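Long-range contacts in cyclodipeptide synthase, BtCDPS (PDB 6ZTU), which probably joins two aminoacyl groups, normally delivered by aminoacyl-tRNAs, into a cyclic dipeptide, as other members of the cyclodipeptide synthase family do: residues A[73-78]-A[167-172]; A[21-26]-A[54-59]; A[183-188]-A[215-220]. All coordinates share one frame; numbering follows the deposited sequence.

Contact 1: A[73-78]-A[167-172]; sequences EALGTP and DNMLFH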
# COMPACT_ATOMS: atom_id res chain seq x y z
N GLU A 73 -4.64 -6.96 -16.39
CA GLU A 73 -4.08 -7.44 -17.65
C GLU A 73 -3.41 -8.79 -17.49
O GLU A 73 -3.40 -9.61 -18.42
CB GLU A 73 -3.08 -6.42 -18.20
CG GLU A 73 -3.73 -5.12 -18.63
CD GLU A 73 -2.73 -4.11 -19.10
OE1 GLU A 73 -1.57 -4.12 -18.62
OE2 GLU A 73 -3.09 -3.29 -19.97
N ALA A 74 -2.82 -9.05 -16.31
CA ALA A 74 -2.19 -10.34 -16.09
C ALA A 74 -3.22 -11.44 -15.87
O ALA A 74 -2.96 -12.61 -16.19
CB ALA A 74 -1.24 -10.26 -14.89
N LEU A 75 -4.39 -11.11 -15.32
CA LEU A 75 -5.47 -12.07 -15.15
C LEU A 75 -6.39 -12.12 -16.36
O LEU A 75 -7.61 -12.31 -16.20
CB LEU A 75 -6.27 -11.75 -13.88
CG LEU A 75 -5.50 -11.87 -12.57
CD1 LEU A 75 -6.30 -11.36 -11.37
CD2 LEU A 75 -5.06 -13.30 -12.34
N GLY A 76 -5.84 -11.94 -17.56
CA GLY A 76 -6.65 -11.91 -18.76
C GLY A 76 -7.70 -10.81 -18.75
O GLY A 76 -8.90 -11.09 -18.60
N THR A 77 -7.27 -9.56 -18.90
CA THR A 77 -8.17 -8.45 -19.16
C THR A 77 -7.52 -7.57 -20.22
O THR A 77 -6.39 -7.11 -20.04
CB THR A 77 -8.47 -7.63 -17.90
OG1 THR A 77 -9.02 -8.49 -16.89
CG2 THR A 77 -9.47 -6.53 -18.19
N PRO A 78 -8.17 -7.34 -21.35
CA PRO A 78 -7.58 -6.45 -22.36
C PRO A 78 -7.41 -5.05 -21.79
O PRO A 78 -8.20 -4.60 -20.95
CB PRO A 78 -8.59 -6.48 -23.51
CG PRO A 78 -9.53 -7.62 -23.20
CD PRO A 78 -9.54 -7.74 -21.71
N ASP A 167 5.10 -16.99 -15.30
CA ASP A 167 6.14 -15.99 -15.12
C ASP A 167 5.78 -14.70 -15.83
O ASP A 167 6.00 -13.61 -15.29
CB ASP A 167 7.47 -16.52 -15.64
CG ASP A 167 8.11 -17.51 -14.70
OD1 ASP A 167 7.40 -18.06 -13.83
OD2 ASP A 167 9.33 -17.73 -14.84
N ASN A 168 5.25 -14.80 -17.05
CA ASN A 168 4.87 -13.59 -17.78
C ASN A 168 3.80 -12.81 -17.03
O ASN A 168 3.80 -11.58 -17.06
CB ASN A 168 4.42 -13.94 -19.19
CG ASN A 168 5.53 -13.74 -20.22
OD1 ASN A 168 6.41 -14.59 -20.38
ND2 ASN A 168 5.50 -12.60 -20.90
N MET A 169 2.89 -13.51 -16.35
CA MET A 169 1.93 -12.83 -15.49
C MET A 169 2.65 -12.14 -14.33
O MET A 169 2.39 -10.97 -14.03
CB MET A 169 0.90 -13.83 -14.96
CG MET A 169 -0.15 -14.25 -16.00
SD MET A 169 -1.11 -15.69 -15.47
CE MET A 169 -1.97 -15.06 -14.03
N LEU A 170 3.57 -12.86 -13.67
CA LEU A 170 4.28 -12.31 -12.52
C LEU A 170 5.09 -11.08 -12.91
O LEU A 170 5.13 -10.09 -12.16
CB LEU A 170 5.22 -13.36 -11.92
CG LEU A 170 4.58 -14.55 -11.22
CD1 LEU A 170 5.65 -15.55 -10.77
CD2 LEU A 170 3.74 -14.10 -10.05
N PHE A 171 5.78 -11.13 -14.05
CA PHE A 171 6.63 -10.01 -14.43
C PHE A 171 5.80 -8.83 -14.90
O PHE A 171 6.25 -7.68 -14.77
CB PHE A 171 7.63 -10.44 -15.50
CG PHE A 171 8.90 -11.03 -14.93
CD1 PHE A 171 9.97 -10.21 -14.65
CD2 PHE A 171 9.00 -12.39 -14.66
CE1 PHE A 171 11.13 -10.73 -14.11
CE2 PHE A 171 10.16 -12.92 -14.13
CZ PHE A 171 11.23 -12.09 -13.85
N HIS A 172 4.60 -9.06 -15.43
CA HIS A 172 3.73 -7.94 -15.78
C HIS A 172 3.18 -7.27 -14.53
O HIS A 172 3.22 -6.04 -14.40
CB HIS A 172 2.59 -8.40 -16.69
CG HIS A 172 1.84 -7.28 -17.33
ND1 HIS A 172 2.44 -6.39 -18.20
CD2 HIS A 172 0.55 -6.90 -17.24
CE1 HIS A 172 1.55 -5.51 -18.62
NE2 HIS A 172 0.39 -5.80 -18.05
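H172 and E73 meet through a nearly straight hydrogen bond: NE2 of H172 donates to OE1 of E73 at 2.6 Å, with 163° at the hydrogen. OE1 lies almost in the plane of the imidazole, whereas the bond meets the carboxylate on the anti side of OE1 and well out of its plane. CG of H172 lies anti to the backbone N (chi1 -167°), beside its carbonyl carbon, and the ring beyond it reaches E73 at the end of helix 68-74. The ring also lies against the aliphatic base of the glutamate, with H172 NE2 3.5 Å from E73 CB.

One turn back, M169 wraps round the carbonyl of A74. M169 CG sits 3.3 Å from A74 O, and the chain then bends at chi3 (64°), so that M169 CE returns to 3.4 Å from A74 O. The same methyl touches CD2 of L75 at 3.9 Å, the two side chains crossing at about a right angle. A74 points its CB toward this helix and meets M169 CB at 4.2 Å.

The carboxylate has further partners: K69 forms a salt bridge with OE1, and T79 bonds OE2. An alanine in place of H172 would probably leave OE1 of E73 to K69 alone among these and open a gap beside E73 CB. Gripped by a lysine and an imidazole N-H, the carboxylate is likely to stay ionised, giving the meeting of the end of helix 68-74 with the start of helix 167-191 its one side-chain hydrogen bond, beside the methionine packing.

Contact 2: A[21-26]-A[54-59]; sequences KIYKNK and KNFKNV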
# COMPACT_ATOMS: atom_id res chain seq x y z
N LYS A 21 7.90 2.67 17.67
CA LYS A 21 8.22 4.02 18.15
C LYS A 21 7.55 5.07 17.28
O LYS A 21 6.95 6.03 17.79
CB LYS A 21 9.74 4.23 18.17
CG LYS A 21 10.49 3.37 19.17
CD LYS A 21 11.99 3.34 18.88
CE LYS A 21 12.77 2.91 20.12
NZ LYS A 21 12.31 3.64 21.35
N ILE A 22 7.63 4.91 15.96
CA ILE A 22 7.02 5.88 15.06
C ILE A 22 5.51 5.88 15.22
O ILE A 22 4.87 6.94 15.22
CB ILE A 22 7.43 5.58 13.60
CG1 ILE A 22 8.93 5.77 13.45
CG2 ILE A 22 6.64 6.47 12.64
CD1 ILE A 22 9.50 5.20 12.15
N TYR A 23 4.92 4.70 15.37
CA TYR A 23 3.48 4.61 15.61
C TYR A 23 3.09 5.33 16.89
O TYR A 23 2.10 6.06 16.93
CB TYR A 23 3.05 3.14 15.66
CG TYR A 23 1.72 2.92 16.31
CD1 TYR A 23 0.55 3.33 15.69
CD2 TYR A 23 1.62 2.29 17.54
CE1 TYR A 23 -0.67 3.13 16.27
CE2 TYR A 23 0.39 2.09 18.14
CZ TYR A 23 -0.75 2.51 17.50
OH TYR A 23 -1.99 2.31 18.08
N LYS A 24 3.85 5.12 17.97
CA LYS A 24 3.50 5.76 19.23
C LYS A 24 3.67 7.27 19.16
O LYS A 24 3.02 7.99 19.93
CB LYS A 24 4.34 5.17 20.35
CG LYS A 24 3.87 3.79 20.78
CD LYS A 24 4.75 3.21 21.87
CE LYS A 24 4.39 1.76 22.16
NZ LYS A 24 2.96 1.63 22.58
N ASN A 25 4.52 7.78 18.27
CA ASN A 25 4.63 9.23 18.09
C ASN A 25 3.38 9.82 17.44
O ASN A 25 3.14 11.03 17.57
CB ASN A 25 5.86 9.57 17.25
CG ASN A 25 7.16 9.32 17.98
OD1 ASN A 25 7.20 9.27 19.21
ND2 ASN A 25 8.24 9.19 17.22
N LYS A 26 2.60 9.01 16.71
CA LYS A 26 1.31 9.43 16.14
C LYS A 26 1.44 10.62 15.19
O LYS A 26 0.46 11.34 14.97
CB LYS A 26 0.29 9.73 17.25
CG LYS A 26 -0.08 8.51 18.11
CD LYS A 26 -0.87 7.46 17.32
CE LYS A 26 -0.98 6.15 18.08
NZ LYS A 26 -1.44 6.37 19.49
N LYS A 54 -8.78 9.87 14.94
CA LYS A 54 -8.76 10.00 16.39
C LYS A 54 -7.36 9.86 16.95
O LYS A 54 -7.05 10.44 18.00
CB LYS A 54 -9.68 8.97 17.04
CG LYS A 54 -11.05 9.51 17.40
CD LYS A 54 -11.70 10.23 16.21
CE LYS A 54 -13.05 10.81 16.61
NZ LYS A 54 -13.75 9.89 17.55
N ASN A 55 -6.49 9.11 16.27
CA ASN A 55 -5.21 8.72 16.83
C ASN A 55 -4.04 9.55 16.34
O ASN A 55 -3.11 9.80 17.11
CB ASN A 55 -4.94 7.24 16.53
CG ASN A 55 -5.64 6.30 17.50
OD1 ASN A 55 -5.12 6.02 18.58
ND2 ASN A 55 -6.82 5.83 17.12
N PHE A 56 -4.04 9.99 15.08
CA PHE A 56 -2.85 10.55 14.47
C PHE A 56 -2.98 12.05 14.22
O PHE A 56 -4.06 12.56 13.95
CB PHE A 56 -2.54 9.84 13.15
CG PHE A 56 -2.03 8.44 13.34
CD1 PHE A 56 -2.92 7.38 13.47
CD2 PHE A 56 -0.68 8.20 13.42
CE1 PHE A 56 -2.45 6.09 13.66
CE2 PHE A 56 -0.20 6.92 13.61
CZ PHE A 56 -1.10 5.86 13.73
N LYS A 57 -1.83 12.73 14.28
CA LYS A 57 -1.81 14.16 13.98
C LYS A 57 -2.16 14.44 12.52
O LYS A 57 -2.89 15.39 12.22
CB LYS A 57 -0.43 14.74 14.32
CG LYS A 57 -0.08 14.68 15.79
CD LYS A 57 1.26 15.35 16.04
CE LYS A 57 1.86 14.89 17.37
NZ LYS A 57 3.11 15.63 17.67
N ASN A 58 -1.66 13.60 11.62
CA ASN A 58 -1.84 13.79 10.18
C ASN A 58 -2.21 12.45 9.56
O ASN A 58 -1.65 11.42 9.94
CB ASN A 58 -0.56 14.31 9.53
CG ASN A 58 -0.07 15.58 10.16
OD1 ASN A 58 -0.54 16.67 9.84
ND2 ASN A 58 0.89 15.46 11.08
N VAL A 59 -3.13 12.50 8.60
CA VAL A 59 -3.69 11.32 7.94
C VAL A 59 -3.62 11.55 6.43
O VAL A 59 -4.07 12.59 5.93
CB VAL A 59 -5.15 11.07 8.36
CG1 VAL A 59 -5.72 9.88 7.61
CG2 VAL A 59 -5.27 10.92 9.88
O HOH W 1 -3.05 9.17 19.86
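K26 lays its side chain across the F56 ring and gives up more surface here than any other residue. Its CD stands above the ring centre, 3.9 Å from the F56 centroid and 12° off the normal, a CH-pi contact. The bend at chi2 (-68°) places CD there. K26 CE, next along, lies over one face of the Y23 ring, toward its rim. F56 meets Y23 as well, rim to rim: F56 CZ is 3.6 Å from Y23 CD1, with the planes inclined at 55° and neither ring over the other's face.

N55 takes part mainly through its backbone oxygen. K26 CD passes 3.2 Å from N55 O, and a water links the two residues at the polar end, donating to N55 O at 2.8 Å and accepting from K26 NZ at 3.3 Å. The amide of N55 turns elsewhere: ND2 bonds W51 O, and OD1 has a weak bond from K7.

The direct polar link is made by the main chain. K57 N donates to K26 O at 2.8 Å, almost perfectly straight, while F56 CA lies 3.4 Å from the same oxygen. K26 has just left helix 17-25 with positive phi, and F56 has just left helix 42-55. Each helix thus runs into its strand here, and the pairing passes directly to N58 and I29. Strands 28-32 and 58-63 are parallel neighbours joined by helix 42-55, a beta-alpha-beta crossover, and this contact closes the end where both strands begin, in keeping with the Rossmann-type fold of the HUP clan.

Contact 3: A[183-188]-A[215-220]; sequences FFLSGA and FYIKMS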
# COMPACT_ATOMS: atom_id res chain seq x y z
N PHE A 183 6.67 3.85 -1.34
CA PHE A 183 5.90 4.33 -0.19
C PHE A 183 6.06 3.42 1.03
O PHE A 183 6.00 3.92 2.16
CB PHE A 183 4.43 4.49 -0.55
CG PHE A 183 4.18 5.68 -1.41
CD1 PHE A 183 4.04 6.93 -0.83
CD2 PHE A 183 4.19 5.58 -2.79
CE1 PHE A 183 3.87 8.05 -1.61
CE2 PHE A 183 4.01 6.70 -3.57
CZ PHE A 183 3.86 7.93 -2.97
N PHE A 184 6.27 2.11 0.82
CA PHE A 184 6.63 1.22 1.92
C PHE A 184 7.97 1.60 2.52
O PHE A 184 8.20 1.44 3.73
CB PHE A 184 6.74 -0.23 1.44
CG PHE A 184 5.44 -0.89 1.03
CD1 PHE A 184 4.73 -0.46 -0.08
CD2 PHE A 184 4.98 -2.01 1.72
CE1 PHE A 184 3.56 -1.11 -0.47
CE2 PHE A 184 3.81 -2.68 1.33
CZ PHE A 184 3.10 -2.22 0.23
N LEU A 185 8.92 2.03 1.68
CA LEU A 185 10.29 2.26 2.10
C LEU A 185 10.51 3.66 2.65
O LEU A 185 11.29 3.84 3.58
CB LEU A 185 11.25 2.04 0.92
CG LEU A 185 11.26 0.64 0.32
CD1 LEU A 185 12.05 0.63 -0.98
CD2 LEU A 185 11.85 -0.33 1.34
N SER A 186 9.80 4.65 2.08
CA SER A 186 10.12 6.05 2.37
C SER A 186 8.91 6.97 2.24
O SER A 186 9.07 8.13 1.85
CB SER A 186 11.23 6.55 1.42
OG SER A 186 12.40 5.73 1.49
N GLY A 187 7.71 6.50 2.59
CA GLY A 187 6.51 7.32 2.39
C GLY A 187 6.55 8.65 3.12
O GLY A 187 6.13 9.68 2.58
N ALA A 188 7.04 8.66 4.37
CA ALA A 188 7.11 9.92 5.11
C ALA A 188 7.95 10.95 4.37
O ALA A 188 7.55 12.11 4.22
CB ALA A 188 7.68 9.69 6.51
N PHE A 215 19.03 -7.00 2.63
CA PHE A 215 19.22 -6.35 1.34
C PHE A 215 19.92 -5.02 1.51
O PHE A 215 19.95 -4.44 2.59
CB PHE A 215 17.89 -6.08 0.61
CG PHE A 215 16.98 -7.25 0.55
CD1 PHE A 215 17.15 -8.21 -0.43
CD2 PHE A 215 15.92 -7.37 1.44
CE1 PHE A 215 16.30 -9.28 -0.52
CE2 PHE A 215 15.07 -8.46 1.35
CZ PHE A 215 15.26 -9.41 0.37
N TYR A 216 20.45 -4.52 0.39
CA TYR A 216 20.92 -3.14 0.36
C TYR A 216 19.75 -2.18 0.31
O TYR A 216 19.92 -1.01 0.67
CB TYR A 216 21.87 -2.92 -0.80
CG TYR A 216 23.21 -3.60 -0.56
CD1 TYR A 216 23.96 -3.31 0.57
CD2 TYR A 216 23.71 -4.54 -1.46
CE1 TYR A 216 25.17 -3.93 0.80
CE2 TYR A 216 24.92 -5.15 -1.24
CZ TYR A 216 25.64 -4.85 -0.10
OH TYR A 216 26.85 -5.46 0.14
N ILE A 217 18.57 -2.65 -0.11
CA ILE A 217 17.33 -1.88 0.06
C ILE A 217 17.00 -1.80 1.54
O ILE A 217 16.90 -2.82 2.23
CB ILE A 217 16.18 -2.55 -0.71
CG1 ILE A 217 16.36 -2.38 -2.23
CG2 ILE A 217 14.81 -2.00 -0.26
CD1 ILE A 217 15.88 -1.06 -2.76
N LYS A 218 16.80 -0.57 2.04
CA LYS A 218 16.43 -0.33 3.43
C LYS A 218 15.21 0.58 3.50
O LYS A 218 15.00 1.43 2.63
CB LYS A 218 17.57 0.35 4.22
CG LYS A 218 18.73 -0.54 4.59
CD LYS A 218 19.75 0.25 5.41
CE LYS A 218 19.21 0.57 6.79
NZ LYS A 218 20.32 0.74 7.77
N MET A 219 14.42 0.42 4.56
CA MET A 219 13.44 1.44 4.88
C MET A 219 14.16 2.66 5.45
O MET A 219 15.19 2.54 6.13
CB MET A 219 12.42 0.92 5.89
CG MET A 219 11.50 -0.15 5.31
SD MET A 219 10.53 -0.99 6.56
CE MET A 219 9.48 0.37 7.11
N SER A 220 13.62 3.83 5.16
CA SER A 220 14.11 5.05 5.80
C SER A 220 13.93 4.96 7.31
O SER A 220 12.98 4.35 7.81
CB SER A 220 13.37 6.27 5.26
OG SER A 220 13.65 6.44 3.89
O HOH W 2 14.39 3.77 0.84
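The hydroxyl of S186 is gripped by two groups, S220 and a water. S186 OG lies 2.8 Å from S220 OG, in a hydrogen bond that either serine could donate. The water stands 2.9 Å from S186 OG and donates to K218 O, bridging the helix to the extended loop. Both serines carry OG anti to their carbonyl carbons (chi1 -56° in S186, -64° in S220), the setting in which the two hydroxyls meet.

Next to this pair, S220 N donates to L185 O at 2.8 Å with an angle of 167° at the hydrogen. M219 CA brings its hydrogen toward the same oxygen, 3.5 Å away.

L185 supplies the apolar half of the contact and has the most surface buried in it. Its CD2 reaches I217 CG2 at 3.8 Å, the two side chains crossing at about a right angle, and M219 CG at 4.0 Å. V125 and V129 of helix 120-135 and I210 of helix 205-211 also touch L185, so the leucine is wedged between the loop and two further helices. M219 bends back at chi3, which brings CE to 3.8 Å from F184 O.

The helix is kinked in this region: A188 N makes no bond to the preceding turn and instead donates to Q223 OE1. F184 belongs to the hexanediol pocket, and its ring meets W204, which M219 also touches. Polar groups of the helix and the loop thus pair with one another through a main-chain bond, a serine pair and a shared water, while L185 fills the apolar ground beside them; together they join the loop before strand 223-229 to the helix that lines the pocket.

In the fold
Contacts 1 and 3 sit on the same long helix, 167-191, one at its start and the other near its end, with centres 26 Å apart. Between them Y176 and E180 line the hexanediol pocket; in contact 3 itself, the side chain of F184 is about 4 Å from the bound hexanediol. Contact 2 lies on the opposite side of the chain's centre from contact 1, about 37 Å between centres, but its strand 58-63 carries L62 and L63 of the same pocket, with A64 following, and the chain then runs on to helix 68-74 of contact 1. Contacts 2 and 3 are closer, nearest atoms about 6 Å apart, yet do not touch. Contact 3 alone holds a pocket residue.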